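Local coordinates for protein endo-beta-mannanase (Opitutaceae bacterium TAV5, PDB 7BOB) that hydrolyses beta-1,4-mannosidic linkages from chain ends as a homotrimeric, exo-acting enzyme of glycoside hydrolase family 5, at residues Thr2-Gly7 and Gly14-Pro19; Leu84-Gly89 and Lys142-His147; Val101-Gly106 and Asp158-Cys163; Tyr267-Arg272 and Leu415-Leu420. All coordinates share one frame; numbering follows the deposited sequence.

Contacts 1, 2 and 3 belong to the (beta/alpha)8 barrel, whereas contact 4 joins it to the domain that follows. Contact 1 comes first in the chain, beside the N-terminal hairpin that leads into barrel strand 20-23. Contacts 2 and 3 interleave along the sequence: both bring the region of helix 75-89 and strand 94-101 against the one around strand 151-154, yet their centres lie about 27 Å apart. Contact 4 comes last, bridging helices 258-272 and 406-422. Its Arg272 touches Ser6 of contact 1, although the two centres are about 24 Å apart. The four contacts sample, respectively, the N-terminal hairpin, the barrel's outer layer, its strand-end loops and the domain boundary.

Contact 1 (Thr2-Gly7 and Gly14-Pro19); sequences TIDSSG and GARFIP
Asp4 and Arg16 meet at about a right angle, the carboxylate approaching the rim of the guanidinium group. The planes of the two groups are turned 60° apart, so this is not the flat, two-oxygen pairing of a bidentate salt bridge. Instead OD2 of Asp4 alone faces the arginine: Arg16 NH2 donates to Asp4 OD2 at 3.2 Å, and Arg16 NE makes a weaker bond to the same OD2 at 3.4 Å. The oxygen stays almost in the guanidinium plane, while NH2 reaches it from the syn side but 31° out of the carboxylate plane. Arg16 leaves its backbone extended and then bends at chi3 (-80°), a turn that brings the NE and NH2 edge round to Asp4. Beside the bridge, CB of Ser6 lies 4.1 Å from Arg16 NH2.

The other carboxylate oxygen serves its own loop. Asp4 OD1 accepts the backbone N of Ser6, weakly at 3.0 Å, within the type I turn from Asp4 to Gly7, and the N of Tyr8 just past it. OD2 is shared with Arg10, and Arg16 also makes a cation-pi contact with Tyr8. An alanine in place of Asp4 would probably leave Arg10 and Arg16 without their shared counter-charge and the amides of Ser6 and Tyr8 without this acceptor, freeing the turn to shift. The turn links strands 2-3 and 9-10, and the salt bridge ties it to the segment entering barrel strand 20-23, consistent with an N-terminal beta hairpin that closes the bottom of the barrel, as in many (beta/alpha)8 glycosidases.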
loop_
_atom_site.group_PDB
_atom_site.type_symbol
_atom_site.label_atom_id
_atom_site.label_comp_id
_atom_site.label_asym_id
_atom_site.label_seq_id
_atom_site.Cartn_x
_atom_site.Cartn_y
_atom_site.Cartn_z
ATOM N N THR A 2 -12.244 37.285 24.212
ATOM C CA THR A 2 -12.107 37.717 22.828
ATOM C C THR A 2 -10.657 37.519 22.378
ATOM O O THR A 2 -9.752 37.360 23.202
ATOM C CB THR A 2 -12.580 39.179 22.706
ATOM O OG1 THR A 2 -13.031 39.448 21.378
ATOM C CG2 THR A 2 -11.487 40.137 23.057
ATOM N N ILE A 3 -10.438 37.497 21.058
ATOM C CA ILE A 3 -9.087 37.447 20.482
ATOM C C ILE A 3 -8.786 38.806 19.852
ATOM O O ILE A 3 -9.520 39.259 18.965
ATOM C CB ILE A 3 -8.933 36.317 19.444
ATOM C CG1 ILE A 3 -9.105 34.948 20.102
ATOM C CG2 ILE A 3 -7.541 36.377 18.768
ATOM C CD1 ILE A 3 -7.968 34.604 21.061
ATOM N N ASP A 4 -7.705 39.452 20.290
ATOM C CA ASP A 4 -7.371 40.766 19.744
ATOM C C ASP A 4 -6.688 40.638 18.375
ATOM O O ASP A 4 -6.424 39.536 17.875
ATOM C CB ASP A 4 -6.531 41.586 20.739
ATOM C CG ASP A 4 -5.093 41.066 20.933
ATOM O OD1 ASP A 4 -4.530 40.377 20.038
ATOM O OD2 ASP A 4 -4.514 41.389 22.012
ATOM N N SER A 5 -6.397 41.799 17.772
ATOM C CA SER A 5 -5.933 41.889 16.389
ATOM C C SER A 5 -4.562 41.266 16.170
ATOM O O SER A 5 -4.237 40.914 15.033
ATOM C CB SER A 5 -5.889 43.357 15.953
ATOM O OG SER A 5 -4.849 44.058 16.635
ATOM N N SER A 6 -3.743 41.160 17.213
ATOM C CA SER A 6 -2.453 40.486 17.149
ATOM C C SER A 6 -2.531 38.998 17.507
ATOM O O SER A 6 -1.483 38.375 17.714
ATOM C CB SER A 6 -1.455 41.189 18.065
ATOM O OG SER A 6 -1.603 42.590 17.964
ATOM N N GLY A 7 -3.737 38.428 17.598
ATOM C CA GLY A 7 -3.903 37.013 17.870
ATOM C C GLY A 7 -3.852 36.581 19.323
ATOM O O GLY A 7 -3.628 35.393 19.588
ATOM N N GLY A 14 -11.042 43.252 28.774
ATOM C CA GLY A 14 -10.200 43.732 27.697
ATOM C C GLY A 14 -8.705 43.754 27.962
ATOM O O GLY A 14 -7.948 44.192 27.081
ATOM N N ALA A 15 -8.246 43.317 29.135
ATOM C CA ALA A 15 -6.817 43.114 29.336
ATOM C C ALA A 15 -6.365 41.819 28.663
ATOM O O ALA A 15 -7.114 40.835 28.564
ATOM C CB ALA A 15 -6.465 43.064 30.825
ATOM N N ARG A 16 -5.123 41.820 28.211
ATOM C CA ARG A 16 -4.554 40.655 27.559
ATOM C C ARG A 16 -4.193 39.606 28.603
ATOM O O ARG A 16 -3.761 39.941 29.706
ATOM C CB ARG A 16 -3.307 41.062 26.761
ATOM C CG ARG A 16 -2.661 39.906 26.003
ATOM C CD ARG A 16 -1.442 40.343 25.238
ATOM N NE ARG A 16 -1.821 40.994 23.987
ATOM C CZ ARG A 16 -0.955 41.535 23.142
ATOM N NH1 ARG A 16 0.345 41.490 23.419
ATOM N NH2 ARG A 16 -1.390 42.105 22.021
ATOM N N PHE A 17 -4.356 38.323 28.260
ATOM C CA PHE A 17 -3.719 37.317 29.097
ATOM C C PHE A 17 -3.186 36.155 28.266
ATOM O O PHE A 17 -3.663 35.860 27.172
ATOM C CB PHE A 17 -4.640 36.834 30.229
ATOM C CG PHE A 17 -5.633 35.814 29.827
ATOM C CD1 PHE A 17 -5.422 34.478 30.136
ATOM C CD2 PHE A 17 -6.799 36.182 29.161
ATOM C CE1 PHE A 17 -6.341 33.512 29.777
ATOM C CE2 PHE A 17 -7.748 35.219 28.792
ATOM C CZ PHE A 17 -7.521 33.884 29.104
ATOM N N ILE A 18 -2.140 35.544 28.798
ATOM C CA ILE A 18 -1.409 34.442 28.199
ATOM C C ILE A 18 -1.795 33.183 28.968
ATOM O O ILE A 18 -1.372 33.009 30.121
ATOM C CB ILE A 18 0.107 34.671 28.241
ATOM C CG1 ILE A 18 0.490 36.063 27.706
ATOM C CG2 ILE A 18 0.807 33.575 27.469
ATOM C CD1 ILE A 18 0.161 36.309 26.250
ATOM N N PRO A 19 -2.599 32.297 28.391
ATOM C CA PRO A 19 -2.891 31.030 29.073
ATOM C C PRO A 19 -1.594 30.284 29.341
ATOM O O PRO A 19 -0.756 30.132 28.451
ATOM C CB PRO A 19 -3.790 30.293 28.077
ATOM C CG PRO A 19 -4.446 31.386 27.285
ATOM C CD PRO A 19 -3.391 32.468 27.160
#

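Contact 2 (Leu84-Gly89 and Lys142-His147); sequences LLDACG and KPFATH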
loop_
_atom_site.group_PDB
_atom_site.type_symbol
_atom_site.label_atom_id
_atom_site.label_comp_id
_atom_site.label_asym_id
_atom_site.label_seq_id
_atom_site.Cartn_x
_atom_site.Cartn_y
_atom_site.Cartn_z
ATOM N N LEU A 84 -16.176 21.061 39.491
ATOM C CA LEU A 84 -14.853 21.366 38.956
ATOM C C LEU A 84 -14.779 22.805 38.467
ATOM O O LEU A 84 -13.854 23.533 38.830
ATOM C CB LEU A 84 -14.496 20.392 37.824
ATOM C CG LEU A 84 -13.085 20.396 37.239
ATOM C CD1 LEU A 84 -12.038 20.226 38.323
ATOM C CD2 LEU A 84 -12.961 19.266 36.195
ATOM N N LEU A 85 -15.737 23.229 37.628
ATOM C CA LEU A 85 -15.732 24.597 37.113
ATOM C C LEU A 85 -15.667 25.600 38.245
ATOM O O LEU A 85 -14.899 26.575 38.196
ATOM C CB LEU A 85 -16.979 24.846 36.273
ATOM C CG LEU A 85 -17.056 24.001 35.001
ATOM C CD1 LEU A 85 -18.455 24.019 34.402
ATOM C CD2 LEU A 85 -16.006 24.508 33.987
ATOM N N ASP A 86 -16.455 25.348 39.290
ATOM C CA ASP A 86 -16.468 26.204 40.470
ATOM C C ASP A 86 -15.113 26.210 41.166
ATOM O O ASP A 86 -14.551 27.271 41.458
ATOM C CB ASP A 86 -17.565 25.699 41.403
ATOM C CG ASP A 86 -18.052 26.745 42.341
ATOM O OD1 ASP A 86 -18.898 27.563 41.914
ATOM O OD2 ASP A 86 -17.595 26.729 43.507
ATOM N N ALA A 87 -14.550 25.024 41.405
ATOM C CA ALA A 87 -13.281 24.953 42.123
ATOM C C ALA A 87 -12.144 25.634 41.357
ATOM O O ALA A 87 -11.256 26.222 41.990
ATOM C CB ALA A 87 -12.942 23.496 42.409
ATOM N N CYS A 88 -12.130 25.552 40.008
ATOM C CA CYS A 88 -11.105 26.259 39.233
ATOM C C CYS A 88 -11.276 27.767 39.322
ATOM O O CYS A 88 -10.287 28.499 39.434
ATOM C CB CYS A 88 -11.121 25.870 37.753
ATOM S SG CYS A 88 -10.860 24.130 37.378
ATOM N N GLY A 89 -12.515 28.237 39.194
ATOM C CA GLY A 89 -12.780 29.654 39.348
ATOM C C GLY A 89 -12.247 30.225 40.648
ATOM O O GLY A 89 -11.525 31.224 40.651
ATOM N N LYS A 142 -22.477 27.550 30.534
ATOM C CA LYS A 142 -22.953 28.930 30.445
ATOM C C LYS A 142 -22.835 29.700 31.759
ATOM O O LYS A 142 -22.400 30.863 31.715
ATOM C CB LYS A 142 -24.402 28.961 29.928
ATOM C CG LYS A 142 -24.884 30.371 29.602
ATOM C CD LYS A 142 -26.249 30.375 28.910
ATOM C CE LYS A 142 -26.661 31.794 28.530
ATOM N NZ LYS A 142 -28.117 31.908 28.261
ATOM N N PRO A 143 -23.146 29.131 32.934
ATOM C CA PRO A 143 -22.933 29.883 34.185
ATOM C C PRO A 143 -21.486 30.248 34.442
ATOM O O PRO A 143 -21.220 30.993 35.393
ATOM C CB PRO A 143 -23.470 28.934 35.267
ATOM C CG PRO A 143 -24.521 28.142 34.575
ATOM C CD PRO A 143 -23.949 27.915 33.171
ATOM N N PHE A 144 -20.539 29.770 33.638
ATOM C CA PHE A 144 -19.147 30.159 33.829
ATOM C C PHE A 144 -18.562 30.843 32.600
ATOM O O PHE A 144 -17.348 31.042 32.536
ATOM C CB PHE A 144 -18.310 28.940 34.215
ATOM C CG PHE A 144 -18.793 28.259 35.459
ATOM C CD1 PHE A 144 -18.262 28.597 36.696
ATOM C CD2 PHE A 144 -19.790 27.304 35.399
ATOM C CE1 PHE A 144 -18.702 27.992 37.847
ATOM C CE2 PHE A 144 -20.238 26.680 36.547
ATOM C CZ PHE A 144 -19.688 27.027 37.773
ATOM N N ALA A 145 -19.422 31.288 31.674
ATOM C CA ALA A 145 -18.993 31.698 30.336
ATOM C C ALA A 145 -17.861 32.715 30.351
ATOM O O ALA A 145 -16.987 32.677 29.476
ATOM C CB ALA A 145 -20.185 32.259 29.559
ATOM N N THR A 146 -17.850 33.626 31.319
ATOM C CA THR A 146 -16.817 34.645 31.342
ATOM C C THR A 146 -15.557 34.190 32.056
ATOM O O THR A 146 -14.579 34.932 32.078
ATOM C CB THR A 146 -17.325 35.924 32.025
ATOM O OG1 THR A 146 -17.636 35.616 33.389
ATOM C CG2 THR A 146 -18.581 36.451 31.331
ATOM N N HIS A 147 -15.550 33.009 32.662
ATOM C CA HIS A 147 -14.337 32.533 33.314
ATOM C C HIS A 147 -13.685 31.382 32.561
ATOM O O HIS A 147 -12.749 30.760 33.073
ATOM C CB HIS A 147 -14.647 32.146 34.754
ATOM C CG HIS A 147 -15.367 33.228 35.499
ATOM N ND1 HIS A 147 -14.830 34.490 35.677
ATOM C CD2 HIS A 147 -16.603 33.261 36.049
ATOM C CE1 HIS A 147 -15.692 35.241 36.338
ATOM N NE2 HIS A 147 -16.774 34.518 36.583
#
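Leu85 presses its CB onto the ring of Phe144, almost exactly over the middle: the carbon sits 3.6 Å from the Phe144 ring centroid and only 5° off the ring normal, a CH-pi contact of nearly ideal geometry. From there the branch continues on the same side to the rim, where Leu85 CD1 comes to 3.7 Å from Phe144 CD2. The aromatic group is brought to the helix by a chi1 of -58°, which sets CG beside the backbone N of Phe144 and anti to its carbonyl carbon. Further along the helix, Asp86 N approaches obliquely, 3.8 Å from Phe144 CE1. The carboxylate of Asp86 stands nearly perpendicular to the ring, with OD1 at 4.1 Å from Phe144 CE1.

Leu85 also touches Phe59 of strand 56-62, and so lies between the barrel wall and the loop joining helix 124-141 to strand 151-154. A serine in place of Phe144 would probably uncover Leu85 and open a gap between helix 75-89 and that loop. Glu90 lies near Asp86 OD2, a like charge that would probably make Asp86 a little harder to ionise. With no hydrogen bond across the two segments, the contact depends on dispersion and on aliphatic C-H groups set against the aromatic pi cloud.

Contact 3 (Val101-Gly106 and Asp158-Cys163); sequences VGWMSG and DALPDC
The indole of Trp103 carries Ala159 on one face. The methyl CB lies over the six-membered ring, 3.8 Å from its centroid and 16° off the normal, in a CH-pi contact whose closest atom is Trp103 CE2. The carbonyl O of Ala159 rests on this same face farther out, 3.3 Å from Trp103 CZ3. Leu160 takes the edge instead: its CD2 lies near the ring plane, 4.1 Å from Trp103 CB. Pro161 approaches obliquely, with CD 4.4 Å from CZ3 of the tryptophan.

A chi1 of -177° swings the indole of Trp103 away from its own backbone nitrogen, out from the short strand 103-104 toward the loop beyond strand 151-154. A cis peptide bond precedes Gly102. Trp103 O receives a hydrogen bond from Asn155 ND2, and the indole touches Glu156 and Ile108. Asn155 and Glu156 are consistent with the Asn-Glu pair at the end of the fourth barrel strand in family 5 enzymes, where the glutamate is usually the acid/base; the contact thus probably borders the active site. Across these two segments no hydrogen bond forms, and the indole is held by CH-pi and apolar packing alone.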
loop_
_atom_site.group_PDB
_atom_site.type_symbol
_atom_site.label_atom_id
_atom_site.label_comp_id
_atom_site.label_asym_id
_atom_site.label_seq_id
_atom_site.Cartn_x
_atom_site.Cartn_y
_atom_site.Cartn_z
ATOM N N VAL A 101 -14.298 13.872 23.271
ATOM C CA VAL A 101 -13.209 13.047 23.776
ATOM C C VAL A 101 -13.824 11.703 24.152
ATOM O O VAL A 101 -14.553 11.618 25.144
ATOM C CB VAL A 101 -12.518 13.677 24.999
ATOM C CG1 VAL A 101 -11.358 12.828 25.450
ATOM C CG2 VAL A 101 -12.047 15.108 24.703
ATOM N N GLY A 102 -13.551 10.662 23.366
ATOM C CA GLY A 102 -12.727 10.759 22.176
ATOM C C GLY A 102 -11.324 10.193 22.329
ATOM O O GLY A 102 -11.082 9.293 23.140
ATOM N N TRP A 103 -10.409 10.744 21.536
ATOM C CA TRP A 103 -9.015 10.312 21.515
ATOM C C TRP A 103 -8.287 10.784 22.765
ATOM O O TRP A 103 -8.372 11.961 23.125
ATOM C CB TRP A 103 -8.349 10.901 20.279
ATOM C CG TRP A 103 -6.903 10.520 20.039
ATOM C CD1 TRP A 103 -5.797 11.124 20.566
ATOM C CD2 TRP A 103 -6.423 9.492 19.164
ATOM N NE1 TRP A 103 -4.658 10.529 20.089
ATOM C CE2 TRP A 103 -5.009 9.523 19.224
ATOM C CE3 TRP A 103 -7.048 8.541 18.343
ATOM C CZ2 TRP A 103 -4.205 8.637 18.495
ATOM C CZ3 TRP A 103 -6.247 7.657 17.609
ATOM C CH2 TRP A 103 -4.837 7.720 17.689
ATOM N N MET A 104 -7.553 9.881 23.423
ATOM C CA MET A 104 -6.903 10.237 24.686
ATOM C C MET A 104 -5.844 9.204 25.057
ATOM O O MET A 104 -6.190 8.064 25.412
ATOM C CB MET A 104 -7.952 10.359 25.797
ATOM C CG MET A 104 -7.353 10.747 27.135
ATOM S SD MET A 104 -6.315 12.255 27.020
ATOM C CE MET A 104 -7.484 13.454 26.363
ATOM N N SER A 105 -4.563 9.600 24.968
ATOM C CA SER A 105 -3.415 8.834 25.486
ATOM C C SER A 105 -3.306 7.420 24.907
ATOM O O SER A 105 -2.858 6.491 25.594
ATOM C CB SER A 105 -3.481 8.745 27.000
ATOM O OG SER A 105 -3.571 10.032 27.518
ATOM N N GLY A 106 -3.701 7.229 23.650
ATOM C CA GLY A 106 -3.613 5.925 23.032
ATOM C C GLY A 106 -4.884 5.110 23.103
ATOM O O GLY A 106 -4.937 4.024 22.511
ATOM N N ASP A 158 -8.255 15.111 14.659
ATOM C CA ASP A 158 -7.598 14.765 13.414
ATOM C C ASP A 158 -6.763 13.493 13.512
ATOM O O ASP A 158 -6.252 13.035 12.490
ATOM C CB ASP A 158 -6.719 15.930 12.990
ATOM C CG ASP A 158 -5.640 16.218 14.006
ATOM O OD1 ASP A 158 -5.956 16.571 15.135
ATOM O OD2 ASP A 158 -4.461 16.058 13.699
ATOM N N ALA A 159 -6.560 12.956 14.710
ATOM C CA ALA A 159 -5.858 11.697 14.897
ATOM C C ALA A 159 -6.781 10.493 14.784
ATOM O O ALA A 159 -6.295 9.358 14.768
ATOM C CB ALA A 159 -5.180 11.677 16.272
ATOM N N LEU A 160 -8.091 10.728 14.733
ATOM C CA LEU A 160 -9.071 9.661 14.769
ATOM C C LEU A 160 -9.053 8.867 13.462
ATOM O O LEU A 160 -8.972 9.455 12.375
ATOM C CB LEU A 160 -10.464 10.238 14.987
ATOM C CG LEU A 160 -10.777 10.732 16.398
ATOM C CD1 LEU A 160 -12.040 11.579 16.384
ATOM C CD2 LEU A 160 -10.883 9.559 17.375
ATOM N N PRO A 161 -9.161 7.540 13.532
ATOM C CA PRO A 161 -9.321 6.763 12.287
ATOM C C PRO A 161 -10.477 7.269 11.450
ATOM O O PRO A 161 -10.453 7.130 10.223
ATOM C CB PRO A 161 -9.587 5.324 12.768
ATOM C CG PRO A 161 -9.503 5.335 14.252
ATOM C CD PRO A 161 -9.473 6.767 14.743
ATOM N N ASP A 162 -11.486 7.874 12.092
ATOM C CA ASP A 162 -12.664 8.367 11.380
ATOM C C ASP A 162 -12.311 9.390 10.309
ATOM O O ASP A 162 -13.071 9.546 9.342
ATOM C CB ASP A 162 -13.667 8.986 12.368
ATOM C CG ASP A 162 -13.976 8.076 13.539
ATOM O OD1 ASP A 162 -13.032 7.762 14.295
ATOM O OD2 ASP A 162 -15.166 7.684 13.703
ATOM N N CYS A 163 -11.189 10.117 10.471
ATOM C CA CYS A 163 -10.734 11.094 9.467
ATOM C C CYS A 163 -10.398 10.469 8.111
ATOM O O CYS A 163 -10.495 11.148 7.080
ATOM C CB CYS A 163 -9.491 11.822 9.963
ATOM S SG CYS A 163 -9.812 12.724 11.469
#

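Contact 4 (Tyr267-Arg272 and Leu415-Leu420); sequences YVKCAR and LAHHLL
Lys269 reaches across to His417 with a chain that straightens as it leaves the helix. Its first torsion (chi1 -72°) puts CG beside the backbone N, and beyond CG the methylenes run extended. CB and CG only carry the chain toward the other helix; the approach to the ring begins at CD, 3.7 Å from His417 NE2. CE follows at 3.5 Å from the same His417 NE2, and the ammonium NZ completes the reach, donating a 2.8 Å hydrogen bond to that nitrogen. NZ lies just 8° out of the imidazole plane, at the ring's edge, and its other near neighbour on the ring is His417 CD2 at 3.7 Å.

Accepting at NE2 implies that this nitrogen carries no proton, and the nearby positive charge would probably disfavour a doubly protonated imidazole. The ammonium has a second acceptor in the backbone O of Val427, at the start of strand 427-431. The histidine in turn meets the Phe266 ring, the two planes inclined at about 55°, and touches Ser262 and Leu387. Lys269 thus projects from helix 258-272, on the outside of the barrel, toward helix 406-422 of the following domain. That second helix lies between strands 385-389 and 427-431 in sequence and is packed by helices 558-564 and 569-583, so the lysine bonds both helix 406-422 and the start of strand 427-431 from the barrel side.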
loop_
_atom_site.group_PDB
_atom_site.type_symbol
_atom_site.label_atom_id
_atom_site.label_comp_id
_atom_site.label_asym_id
_atom_site.label_seq_id
_atom_site.Cartn_x
_atom_site.Cartn_y
_atom_site.Cartn_z
ATOM N N TYR A 267 5.871 24.106 13.285
ATOM C CA TYR A 267 4.426 23.850 13.236
ATOM C C TYR A 267 3.632 25.079 13.663
ATOM O O TYR A 267 2.601 25.407 13.056
ATOM C CB TYR A 267 4.050 22.672 14.136
ATOM C CG TYR A 267 4.619 21.343 13.688
ATOM C CD1 TYR A 267 4.576 20.964 12.359
ATOM C CD2 TYR A 267 5.179 20.463 14.606
ATOM C CE1 TYR A 267 5.094 19.750 11.955
ATOM C CE2 TYR A 267 5.686 19.238 14.207
ATOM C CZ TYR A 267 5.641 18.897 12.892
ATOM O OH TYR A 267 6.168 17.702 12.504
ATOM N N VAL A 268 4.087 25.755 14.727
ATOM C CA VAL A 268 3.407 26.962 15.193
ATOM C C VAL A 268 3.449 28.038 14.116
ATOM O O VAL A 268 2.437 28.692 13.835
ATOM C CB VAL A 268 4.029 27.448 16.520
ATOM C CG1 VAL A 268 3.456 28.824 16.950
ATOM C CG2 VAL A 268 3.805 26.407 17.609
ATOM N N LYS A 269 4.605 28.200 13.462
ATOM C CA LYS A 269 4.734 29.170 12.375
ATOM C C LYS A 269 3.722 28.903 11.265
ATOM O O LYS A 269 3.088 29.832 10.752
ATOM C CB LYS A 269 6.151 29.120 11.788
ATOM C CG LYS A 269 7.244 29.702 12.657
ATOM C CD LYS A 269 8.588 29.807 11.895
ATOM C CE LYS A 269 9.722 30.101 12.874
ATOM N NZ LYS A 269 11.071 30.135 12.225
ATOM N N CYS A 270 3.595 27.644 10.833
ATOM C CA CYS A 270 2.584 27.330 9.826
ATOM C C CYS A 270 1.187 27.688 10.298
ATOM O O CYS A 270 0.435 28.364 9.588
ATOM C CB CYS A 270 2.657 25.859 9.430
ATOM S SG CYS A 270 4.281 25.403 8.770
ATOM N N ALA A 271 0.804 27.186 11.461
ATOM C CA ALA A 271 -0.520 27.502 11.986
ATOM C C ALA A 271 -0.730 29.012 12.063
ATOM O O ALA A 271 -1.722 29.539 11.547
ATOM C CB ALA A 271 -0.715 26.850 13.357
ATOM N N ARG A 272 0.233 29.724 12.664
ATOM C CA ARG A 272 0.113 31.173 12.857
ATOM C C ARG A 272 -0.226 31.921 11.573
ATOM O O ARG A 272 -0.945 32.926 11.609
ATOM C CB ARG A 272 1.408 31.740 13.430
ATOM C CG ARG A 272 1.258 33.179 13.910
ATOM C CD ARG A 272 0.391 33.247 15.174
ATOM N NE ARG A 272 0.025 34.609 15.528
ATOM C CZ ARG A 272 -0.929 35.315 14.922
ATOM N NH1 ARG A 272 -1.621 34.793 13.909
ATOM N NH2 ARG A 272 -1.196 36.555 15.336
ATOM N N LEU A 415 12.888 20.412 6.812
ATOM C CA LEU A 415 14.335 20.348 6.646
ATOM C C LEU A 415 14.888 21.681 6.177
ATOM O O LEU A 415 15.919 22.145 6.680
ATOM C CB LEU A 415 14.706 19.247 5.645
ATOM C CG LEU A 415 16.213 19.114 5.457
ATOM C CD1 LEU A 415 16.855 18.526 6.701
ATOM C CD2 LEU A 415 16.525 18.269 4.245
ATOM N N ALA A 416 14.240 22.298 5.187
ATOM C CA ALA A 416 14.683 23.617 4.755
ATOM C C ALA A 416 14.641 24.601 5.918
ATOM O O ALA A 416 15.583 25.374 6.116
ATOM C CB ALA A 416 13.826 24.113 3.595
ATOM N N HIS A 417 13.566 24.552 6.718
ATOM C CA HIS A 417 13.425 25.437 7.870
ATOM C C HIS A 417 14.573 25.248 8.849
ATOM O O HIS A 417 15.150 26.225 9.339
ATOM C CB HIS A 417 12.088 25.174 8.560
ATOM C CG HIS A 417 11.880 25.965 9.812
ATOM N ND1 HIS A 417 12.038 25.422 11.070
ATOM C CD2 HIS A 417 11.502 27.252 10.002
ATOM C CE1 HIS A 417 11.764 26.337 11.981
ATOM N NE2 HIS A 417 11.444 27.460 11.358
ATOM N N HIS A 418 14.935 23.993 9.130
ATOM C CA HIS A 418 16.018 23.732 10.074
ATOM C C HIS A 418 17.375 24.141 9.496
ATOM O O HIS A 418 18.208 24.729 10.203
ATOM C CB HIS A 418 16.029 22.257 10.464
ATOM C CG HIS A 418 17.354 21.774 10.965
ATOM N ND1 HIS A 418 17.899 22.193 12.165
ATOM C CD2 HIS A 418 18.250 20.913 10.425
ATOM C CE1 HIS A 418 19.069 21.606 12.344
ATOM N NE2 HIS A 418 19.300 20.816 11.306
ATOM N N LEU A 419 17.610 23.844 8.215
ATOM C CA LEU A 419 18.912 24.127 7.627
ATOM C C LEU A 419 19.110 25.624 7.435
ATOM O O LEU A 419 20.232 26.117 7.572
ATOM C CB LEU A 419 19.076 23.387 6.294
ATOM C CG LEU A 419 19.071 21.848 6.319
ATOM C CD1 LEU A 419 19.079 21.258 4.890
ATOM C CD2 LEU A 419 20.225 21.271 7.144
ATOM N N LEU A 420 18.041 26.360 7.121
ATOM C CA LEU A 420 18.158 27.810 7.024
ATOM C C LEU A 420 18.457 28.438 8.385
ATOM O O LEU A 420 19.253 29.382 8.474
ATOM C CB LEU A 420 16.884 28.390 6.421
ATOM C CG LEU A 420 16.724 28.139 4.932
ATOM C CD1 LEU A 420 15.258 28.184 4.513
ATOM C CD2 LEU A 420 17.571 29.159 4.150
#